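PDB 3ZT9: stage II sporulation protein E (SpoIIE) from Moorella thermoacetica, which is a manganese-binding member of the PP2C phosphatase clan that probably dephosphorylates a partner protein in stressosome-linked signalling. Local coordinates for residues V31-V36 / S59-G64; T63-I68 / L95-I100; L159-N164 / E170-L175. All coordinates share one frame; numbering follows the deposited sequence.

Contacts 1 and 2 hang on the same antiparallel sheet: the chain running from helix 43-60 into helix 65-76 touches strand 31-39 through the first and strand 95-101 through the second. They share T63 and G64, and their centres lie about 7 Å apart. Contact 3 packs on the other sheet, its centre about 24 Å and 25 Å from theirs, and joins helix 169-180 to the loop before it. Contact 1 is only partly buried and depends on a sulfur and an aromatic ring; contact 2 is buried, a leucine against alanine and backbone with one bridging water; contact 3, also buried, is leucine against leucine, with polar ties made within the 159-164 turn and by R193.

Contact 1: residues V31-V36 / S59-G64; sequences VIFLAV and SSMNTG
M61 lies over one face of the F33 ring. Its CG is 3.9 Å from the ring centroid and only 3° off the normal, a CH-pi contact over the centre; its SD, 4.0 Å from the same centroid and 24° off the normal, makes the Met-aromatic contact. The extended chain then carries the methyl back to the root of the phenylalanine, M61 CE reaching F33 CB at 3.5 Å in apolar contact. The ring can receive it because F33 CG is anti to the carbonyl carbon (chi1 -64°), projecting from the strand toward the turn.

Polar atoms stay at the margin. N62 OD1 lies in the plane of the ring at its edge, 3.8 Å from F33 CZ, the amide turned nearly perpendicular to the ring; this amide is held by E29 and R88. Replacing F33 with an alanine would probably leave the M61 thioether without the surface it lies on and open a gap between strand and turn.

Within 59-64, S60 O accepts from both T63 N and T63 OG1, the latter at 2.6 Å, closing a type II turn. A strand thus meets the turn between helices 43-60 and 65-76, which belong to the helical layer packed on a sheet, as in the PP2C-type fold.

Contact 2: residues T63-I68 / L95-I100; sequences TGLVNI and LWQAAI
L65 has the most surface buried here, and its two methyl branches divide the work. CD2 rests on the backbone of strand 95-101, with L65 CD2 3.7 Å from A99 N and 3.8 Å from A98 C, while CD1 turns to the amide end of Q97. The helix comes close at this point: the CA atoms of L65 and A99 are 7.4 Å apart, which leaves room for a leucine above an alanine.

Q97 is second. Its CG is anti to the carbonyl carbon (chi1 -66°) and the chain runs on extended, which carries the amide obliquely across the leucine, Q97 NE2 lying 3.8 Å from L65 CD1. The same nitrogen donates to a water at 2.8 Å, and that water also accepts from L65 N at 3.0 Å. One water therefore joins the strand to the first turn of the helix, where a backbone N-H has no carbonyl of an earlier helical turn to meet. At the other end of the amide, Q97 OE1 is bonded to a PEG molecule, probably from the crystallisation liquor.

A99 completes the trio, its CB 3.9 Å from L65 CD2. On the helix side, G64 occupies the N-cap position, and N67 ND2 reaches back to T63 OG1 with an N-H...acceptor angle of 156°, tying the turn before the helix to its first turn.

Q97 and A99 point to the helix, whereas W96 and I100 touch I108 and V106 of strand 105-110 in the other sheet. Strand 95-101 thus has one face toward the helical layer and the other toward the sandwich interior, as in the alpha-beta-beta-alpha layering of PP2C-type phosphatases.

Contact 3: residues L159-N164 / E170-L175; sequences LALLAN and EELVRL
L172 reaches from helix 169-180 into the turn at L161 and L162, its two methyls taking different neighbours. CD1 meets the branch point of L161, with L172 CD1 3.6 Å from L161 CG, and the two leucines run past each other in opposite directions. CD2 goes to the next residue, lying 3.9 Å from L162 CA, and the facing methyls, L162 CD2 and L172 CD2, are 4.3 Å apart. Between these contacts the fork of L172 straddles a carbonyl: L161 O is 3.5 Å from L172 CD1 and 3.7 Å from L172 CD2. CG anti to the backbone N (chi1 178°) sends the L172 branch point toward the turn, and chi2 of 67° sets the two methyls about L161 O.

One step out, the backbone sets the shape of 159-164. L162 N bonds L159 O, A163 N bonds A160 O, and N164 N bonds L161 O at 3.1 Å; these three successive i+3 to i bonds wind the residues into a tight helical turn. The last of them also gives the carbonyl under the L172 methyls a polar partner. The helix presents its own next turn, I176, to both L161 and L162.

Beyond this lies the sheet. L162 reaches V191 and L109, V173 also touches V191, and so both segments lean on strand 187-192. R193 follows that strand; its NH1 bonds L162 O and N164 O, while the L172 side chain touches R193. R193 also belongs, with E141, to a manganese site.

Apolar packing of the L172 methyls on the leucine branches and on the backbone of L161 and L162 therefore does the joining, whereas direction comes from bonds within the turn and from R193, whose two carbonyl bonds would tend to hold the end of the turn in place.

Contact 1: residues V31-V36 / S59-G64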
loop_
_atom_site.group_PDB
_atom_site.type_symbol
_atom_site.label_atom_id
_atom_site.label_comp_id
_atom_site.label_asym_id
_atom_site.label_seq_id
_atom_site.Cartn_x
_atom_site.Cartn_y
_atom_site.Cartn_z
ATOM N N VAL A 31 -14.195 8.962 -2.032
ATOM C CA VAL A 31 -13.108 8.140 -2.592
ATOM C C VAL A 31 -11.943 8.103 -1.634
ATOM O O VAL A 31 -11.404 9.144 -1.256
ATOM C CB VAL A 31 -12.531 8.689 -3.897
ATOM C CG1 VAL A 31 -11.492 7.721 -4.491
ATOM C CG2 VAL A 31 -13.660 8.985 -4.926
ATOM N N ILE A 32 -11.494 6.904 -1.304
ATOM C CA ILE A 32 -10.395 6.730 -0.367
ATOM C C ILE A 32 -9.185 6.172 -1.117
ATOM O O ILE A 32 -9.327 5.235 -1.914
ATOM C CB ILE A 32 -10.802 5.768 0.774
ATOM C CG1 ILE A 32 -12.033 6.312 1.500
ATOM C CG2 ILE A 32 -9.653 5.595 1.744
ATOM C CD1 ILE A 32 -12.375 5.594 2.766
ATOM N N PHE A 33 -8.020 6.765 -0.896
ATOM C CA PHE A 33 -6.795 6.245 -1.470
ATOM C C PHE A 33 -5.948 5.615 -0.369
ATOM O O PHE A 33 -5.811 6.159 0.723
ATOM C CB PHE A 33 -6.003 7.357 -2.131
ATOM C CG PHE A 33 -6.719 7.989 -3.311
ATOM C CD1 PHE A 33 -7.752 8.897 -3.101
ATOM C CD2 PHE A 33 -6.350 7.682 -4.609
ATOM C CE1 PHE A 33 -8.416 9.497 -4.188
ATOM C CE2 PHE A 33 -6.989 8.292 -5.685
ATOM C CZ PHE A 33 -8.016 9.207 -5.466
ATOM N N LEU A 34 -5.391 4.454 -0.682
ATOM C CA LEU A 34 -4.581 3.713 0.281
ATOM C C LEU A 34 -3.290 3.361 -0.412
ATOM O O LEU A 34 -3.336 2.724 -1.450
ATOM C CB LEU A 34 -5.275 2.375 0.666
ATOM C CG LEU A 34 -6.745 2.462 1.118
ATOM C CD1 LEU A 34 -7.312 1.053 1.182
ATOM C CD2 LEU A 34 -6.853 3.101 2.477
ATOM N N ALA A 35 -2.148 3.714 0.167
ATOM C CA ALA A 35 -0.901 3.478 -0.532
ATOM C C ALA A 35 0.185 3.033 0.420
ATOM O O ALA A 35 0.265 3.515 1.565
ATOM C CB ALA A 35 -0.430 4.775 -1.283
ATOM N N VAL A 36 1.060 2.145 -0.078
ATOM C CA VAL A 36 2.260 1.800 0.685
ATOM C C VAL A 36 3.453 1.908 -0.244
ATOM O O VAL A 36 3.412 1.416 -1.353
ATOM C CB VAL A 36 2.194 0.342 1.279
ATOM C CG1 VAL A 36 3.510 -0.043 1.946
ATOM C CG2 VAL A 36 1.018 0.211 2.305
ATOM N N SER A 59 -0.278 14.381 -4.135
ATOM C CA SER A 59 -0.405 15.583 -4.955
ATOM C C SER A 59 -1.125 15.271 -6.289
ATOM O O SER A 59 -1.657 16.164 -6.927
ATOM C CB SER A 59 0.972 16.197 -5.202
ATOM O OG SER A 59 1.673 15.448 -6.172
ATOM N N SER A 60 -1.143 14.002 -6.685
ATOM C CA SER A 60 -1.653 13.575 -7.995
ATOM C C SER A 60 -3.002 12.869 -7.903
ATOM O O SER A 60 -3.499 12.339 -8.886
ATOM C CB SER A 60 -0.676 12.583 -8.623
ATOM O OG SER A 60 0.586 13.171 -8.781
ATOM N N MET A 61 -3.603 12.846 -6.733
ATOM C CA MET A 61 -4.895 12.192 -6.617
ATOM C C MET A 61 -5.946 12.672 -7.576
ATOM O O MET A 61 -6.064 13.844 -7.879
ATOM C CB MET A 61 -5.418 12.352 -5.222
ATOM C CG MET A 61 -4.704 11.391 -4.428
ATOM S SD MET A 61 -4.989 11.312 -2.714
ATOM C CE MET A 61 -3.788 10.073 -2.408
ATOM N N ASN A 62 -6.744 11.718 -8.013
ATOM C CA ASN A 62 -7.837 11.988 -8.935
ATOM C C ASN A 62 -7.396 12.521 -10.281
ATOM O O ASN A 62 -8.181 13.130 -11.007
ATOM C CB ASN A 62 -8.872 12.888 -8.288
ATOM C CG ASN A 62 -9.932 12.087 -7.582
ATOM O OD1 ASN A 62 -10.246 10.961 -7.988
ATOM N ND2 ASN A 62 -10.464 12.634 -6.505
ATOM N N THR A 63 -6.151 12.223 -10.632
ATOM C CA THR A 63 -5.715 12.297 -12.024
ATOM C C THR A 63 -5.595 10.937 -12.717
ATOM O O THR A 63 -5.238 10.878 -13.894
ATOM C CB THR A 63 -4.342 12.985 -12.172
ATOM O OG1 THR A 63 -3.343 12.255 -11.468
ATOM C CG2 THR A 63 -4.376 14.419 -11.663
ATOM N N GLY A 64 -5.871 9.854 -12.000
ATOM C CA GLY A 64 -5.808 8.524 -12.598
ATOM C C GLY A 64 -4.493 7.828 -12.310
ATOM O O GLY A 64 -3.454 8.466 -12.230
#

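Contact 2: residues T63-I68 / L95-I100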
loop_
_atom_site.group_PDB
_atom_site.type_symbol
_atom_site.label_atom_id
_atom_site.label_comp_id
_atom_site.label_asym_id
_atom_site.label_seq_id
_atom_site.Cartn_x
_atom_site.Cartn_y
_atom_site.Cartn_z
ATOM N N THR A 63 -6.151 12.223 -10.632
ATOM C CA THR A 63 -5.715 12.297 -12.024
ATOM C C THR A 63 -5.595 10.937 -12.717
ATOM O O THR A 63 -5.238 10.878 -13.894
ATOM C CB THR A 63 -4.342 12.985 -12.172
ATOM O OG1 THR A 63 -3.343 12.255 -11.468
ATOM C CG2 THR A 63 -4.376 14.419 -11.663
ATOM N N GLY A 64 -5.871 9.854 -12.000
ATOM C CA GLY A 64 -5.808 8.524 -12.598
ATOM C C GLY A 64 -4.493 7.828 -12.310
ATOM O O GLY A 64 -3.454 8.466 -12.230
ATOM N N LEU A 65 -4.540 6.512 -12.090
ATOM C CA LEU A 65 -3.367 5.783 -11.626
ATOM C C LEU A 65 -2.185 5.863 -12.619
ATOM O O LEU A 65 -1.025 5.857 -12.208
ATOM C CB LEU A 65 -3.750 4.313 -11.335
ATOM C CG LEU A 65 -4.314 4.080 -9.934
ATOM C CD1 LEU A 65 -5.618 4.888 -9.788
ATOM C CD2 LEU A 65 -4.555 2.558 -9.688
ATOM N N VAL A 66 -2.460 5.920 -13.919
ATOM C CA VAL A 66 -1.356 5.990 -14.866
ATOM C C VAL A 66 -0.540 7.240 -14.619
ATOM O O VAL A 66 0.689 7.191 -14.479
ATOM C CB VAL A 66 -1.861 5.950 -16.326
ATOM C CG1 VAL A 66 -0.752 6.393 -17.294
ATOM C CG2 VAL A 66 -2.395 4.532 -16.655
ATOM N N ASN A 67 -1.234 8.369 -14.568
ATOM C CA ASN A 67 -0.569 9.632 -14.265
ATOM C C ASN A 67 0.112 9.595 -12.897
ATOM O O ASN A 67 1.254 10.042 -12.750
ATOM C CB ASN A 67 -1.552 10.789 -14.306
ATOM C CG ASN A 67 -0.851 12.130 -14.313
ATOM O OD1 ASN A 67 -0.154 12.474 -15.272
ATOM N ND2 ASN A 67 -1.018 12.892 -13.244
ATOM N N ILE A 68 -0.576 9.055 -11.900
ATOM C CA ILE A 68 -0.029 9.032 -10.541
ATOM C C ILE A 68 1.320 8.312 -10.491
ATOM O O ILE A 68 2.290 8.830 -9.940
ATOM C CB ILE A 68 -0.989 8.392 -9.549
ATOM C CG1 ILE A 68 -2.171 9.324 -9.260
ATOM C CG2 ILE A 68 -0.258 8.057 -8.224
ATOM C CD1 ILE A 68 -3.389 8.581 -8.682
ATOM N N LEU A 95 -16.839 0.835 -6.580
ATOM C CA LEU A 95 -15.765 0.389 -7.474
ATOM C C LEU A 95 -14.410 0.562 -6.818
ATOM O O LEU A 95 -14.224 1.450 -6.006
ATOM C CB LEU A 95 -15.739 1.228 -8.744
ATOM C CG LEU A 95 -17.052 1.291 -9.548
ATOM C CD1 LEU A 95 -16.924 2.396 -10.621
ATOM C CD2 LEU A 95 -17.352 -0.060 -10.148
ATOM N N TRP A 96 -13.454 -0.280 -7.187
ATOM C CA TRP A 96 -12.042 -0.058 -6.801
ATOM C C TRP A 96 -11.100 -0.301 -7.986
ATOM O O TRP A 96 -11.431 -1.008 -8.954
ATOM C CB TRP A 96 -11.595 -0.905 -5.593
ATOM C CG TRP A 96 -11.683 -2.388 -5.792
ATOM C CD1 TRP A 96 -12.712 -3.213 -5.355
ATOM C CD2 TRP A 96 -10.712 -3.255 -6.411
ATOM N NE1 TRP A 96 -12.435 -4.519 -5.685
ATOM C CE2 TRP A 96 -11.229 -4.576 -6.348
ATOM C CE3 TRP A 96 -9.470 -3.048 -7.025
ATOM C CZ2 TRP A 96 -10.543 -5.678 -6.869
ATOM C CZ3 TRP A 96 -8.791 -4.147 -7.569
ATOM C CH2 TRP A 96 -9.323 -5.441 -7.483
ATOM N N GLN A 97 -9.947 0.368 -7.942
ATOM C CA GLN A 97 -8.884 0.115 -8.905
ATOM C C GLN A 97 -7.619 -0.038 -8.090
ATOM O O GLN A 97 -7.489 0.557 -7.016
ATOM C CB GLN A 97 -8.664 1.318 -9.835
ATOM C CG GLN A 97 -9.754 1.680 -10.762
ATOM C CD GLN A 97 -9.347 2.877 -11.633
ATOM O OE1 GLN A 97 -10.182 3.682 -12.031
ATOM N NE2 GLN A 97 -8.054 2.988 -11.924
ATOM N N ALA A 98 -6.670 -0.845 -8.549
ATOM C CA ALA A 98 -5.427 -0.885 -7.794
ATOM C C ALA A 98 -4.284 -1.113 -8.769
ATOM O O ALA A 98 -4.473 -1.764 -9.796
ATOM C CB ALA A 98 -5.450 -2.009 -6.794
ATOM N N ALA A 99 -3.086 -0.629 -8.438
ATOM C CA ALA A 99 -1.904 -1.035 -9.241
ATOM C C ALA A 99 -0.676 -1.091 -8.347
ATOM O O ALA A 99 -0.667 -0.476 -7.271
ATOM C CB ALA A 99 -1.685 -0.048 -10.377
ATOM N N ILE A 100 0.344 -1.819 -8.795
ATOM C CA ILE A 100 1.545 -2.009 -7.987
ATOM C C ILE A 100 2.735 -1.985 -8.908
ATOM O O ILE A 100 2.730 -2.697 -9.908
ATOM C CB ILE A 100 1.570 -3.411 -7.282
ATOM C CG1 ILE A 100 0.282 -3.625 -6.473
ATOM C CG2 ILE A 100 2.806 -3.519 -6.351
ATOM C CD1 ILE A 100 0.087 -5.075 -6.092
HETATM O O HOH W 1 -7.170 5.416 -12.952
#

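Contact 3: residues L159-N164 / E170-L175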
loop_
_atom_site.group_PDB
_atom_site.type_symbol
_atom_site.label_atom_id
_atom_site.label_comp_id
_atom_site.label_asym_id
_atom_site.label_seq_id
_atom_site.Cartn_x
_atom_site.Cartn_y
_atom_site.Cartn_z
ATOM N N LEU A 159 -6.243 -14.917 6.601
ATOM C CA LEU A 159 -7.294 -14.060 6.065
ATOM C C LEU A 159 -8.356 -13.729 7.100
ATOM O O LEU A 159 -8.762 -12.583 7.229
ATOM C CB LEU A 159 -7.969 -14.741 4.874
ATOM C CG LEU A 159 -7.106 -14.988 3.642
ATOM C CD1 LEU A 159 -7.953 -15.587 2.538
ATOM C CD2 LEU A 159 -6.433 -13.701 3.178
ATOM N N ALA A 160 -8.797 -14.749 7.819
ATOM C CA ALA A 160 -9.883 -14.627 8.791
ATOM C C ALA A 160 -9.557 -13.617 9.884
ATOM O O ALA A 160 -10.449 -13.057 10.488
ATOM C CB ALA A 160 -10.171 -15.961 9.391
ATOM N N LEU A 161 -8.279 -13.355 10.130
ATOM C CA LEU A 161 -7.923 -12.406 11.169
ATOM C C LEU A 161 -8.431 -11.001 10.770
ATOM O O LEU A 161 -8.803 -10.153 11.618
ATOM C CB LEU A 161 -6.403 -12.449 11.341
ATOM C CG LEU A 161 -5.796 -11.671 12.484
ATOM C CD1 LEU A 161 -6.342 -12.117 13.861
ATOM C CD2 LEU A 161 -4.271 -11.835 12.392
ATOM N N LEU A 162 -8.481 -10.749 9.456
ATOM C CA LEU A 162 -8.954 -9.453 8.954
ATOM C C LEU A 162 -10.456 -9.239 9.219
ATOM O O LEU A 162 -10.904 -8.105 9.305
ATOM C CB LEU A 162 -8.614 -9.315 7.467
ATOM C CG LEU A 162 -7.120 -9.632 7.165
ATOM C CD1 LEU A 162 -6.893 -9.740 5.656
ATOM C CD2 LEU A 162 -6.215 -8.609 7.733
ATOM N N ALA A 163 -11.203 -10.321 9.421
ATOM C CA ALA A 163 -12.637 -10.214 9.714
ATOM C C ALA A 163 -12.896 -10.260 11.235
ATOM O O ALA A 163 -14.040 -10.371 11.672
ATOM C CB ALA A 163 -13.400 -11.327 9.013
ATOM N N ASN A 164 -11.836 -10.187 12.037
ATOM C CA ASN A 164 -12.013 -10.139 13.489
ATOM C C ASN A 164 -12.208 -8.688 13.940
ATOM O O ASN A 164 -11.277 -7.883 13.882
ATOM C CB ASN A 164 -10.794 -10.725 14.218
ATOM C CG ASN A 164 -11.086 -10.964 15.683
ATOM O OD1 ASN A 164 -11.547 -10.066 16.345
ATOM N ND2 ASN A 164 -10.846 -12.173 16.181
ATOM N N GLU A 170 -6.743 -0.440 13.835
ATOM C CA GLU A 170 -5.451 0.039 14.328
ATOM C C GLU A 170 -4.771 -1.021 15.174
ATOM O O GLU A 170 -3.557 -1.306 15.015
ATOM C CB GLU A 170 -5.645 1.319 15.130
ATOM C CG GLU A 170 -5.558 2.560 14.261
ATOM C CD GLU A 170 -4.126 2.860 13.807
ATOM O OE1 GLU A 170 -3.199 2.806 14.650
ATOM O OE2 GLU A 170 -3.926 3.155 12.612
ATOM N N GLU A 171 -5.546 -1.639 16.063
ATOM C CA GLU A 171 -4.998 -2.716 16.875
ATOM C C GLU A 171 -4.628 -3.939 16.008
ATOM O O GLU A 171 -3.624 -4.589 16.233
ATOM C CB GLU A 171 -6.021 -3.150 17.946
ATOM C CG GLU A 171 -6.289 -2.060 18.973
ATOM C CD GLU A 171 -7.506 -2.331 19.802
ATOM O OE1 GLU A 171 -8.277 -3.243 19.447
ATOM O OE2 GLU A 171 -7.674 -1.627 20.818
ATOM N N LEU A 172 -5.437 -4.247 15.011
ATOM C CA LEU A 172 -5.211 -5.440 14.206
ATOM C C LEU A 172 -3.911 -5.295 13.352
ATOM O O LEU A 172 -3.127 -6.238 13.245
ATOM C CB LEU A 172 -6.429 -5.642 13.301
ATOM C CG LEU A 172 -6.380 -6.825 12.342
ATOM C CD1 LEU A 172 -6.417 -8.152 13.112
ATOM C CD2 LEU A 172 -7.556 -6.694 11.378
ATOM N N VAL A 173 -3.662 -4.124 12.778
ATOM C CA VAL A 173 -2.471 -3.942 11.899
ATOM C C VAL A 173 -1.216 -3.953 12.756
ATOM O O VAL A 173 -0.165 -4.421 12.329
ATOM C CB VAL A 173 -2.490 -2.629 11.020
ATOM C CG1 VAL A 173 -3.583 -2.701 9.977
ATOM C CG2 VAL A 173 -2.618 -1.350 11.913
ATOM N N ARG A 174 -1.337 -3.493 13.997
ATOM C CA ARG A 174 -0.193 -3.567 14.907
ATOM C C ARG A 174 0.117 -5.015 15.221
ATOM O O ARG A 174 1.279 -5.424 15.213
ATOM C CB ARG A 174 -0.458 -2.828 16.208
ATOM C CG ARG A 174 0.783 -2.737 17.048
ATOM C CD ARG A 174 0.546 -2.067 18.367
ATOM N NE ARG A 174 1.695 -2.364 19.223
ATOM C CZ ARG A 174 1.923 -1.814 20.407
ATOM N NH1 ARG A 174 1.066 -0.933 20.907
ATOM N NH2 ARG A 174 3.013 -2.152 21.086
ATOM N N LEU A 175 -0.925 -5.797 15.476
ATOM C CA LEU A 175 -0.717 -7.219 15.775
ATOM C C LEU A 175 -0.106 -7.913 14.545
ATOM O O LEU A 175 0.813 -8.708 14.658
ATOM C CB LEU A 175 -2.026 -7.881 16.157
ATOM C CG LEU A 175 -1.979 -9.413 16.346
ATOM C CD1 LEU A 175 -0.990 -9.763 17.463
ATOM C CD2 LEU A 175 -3.400 -10.001 16.667
#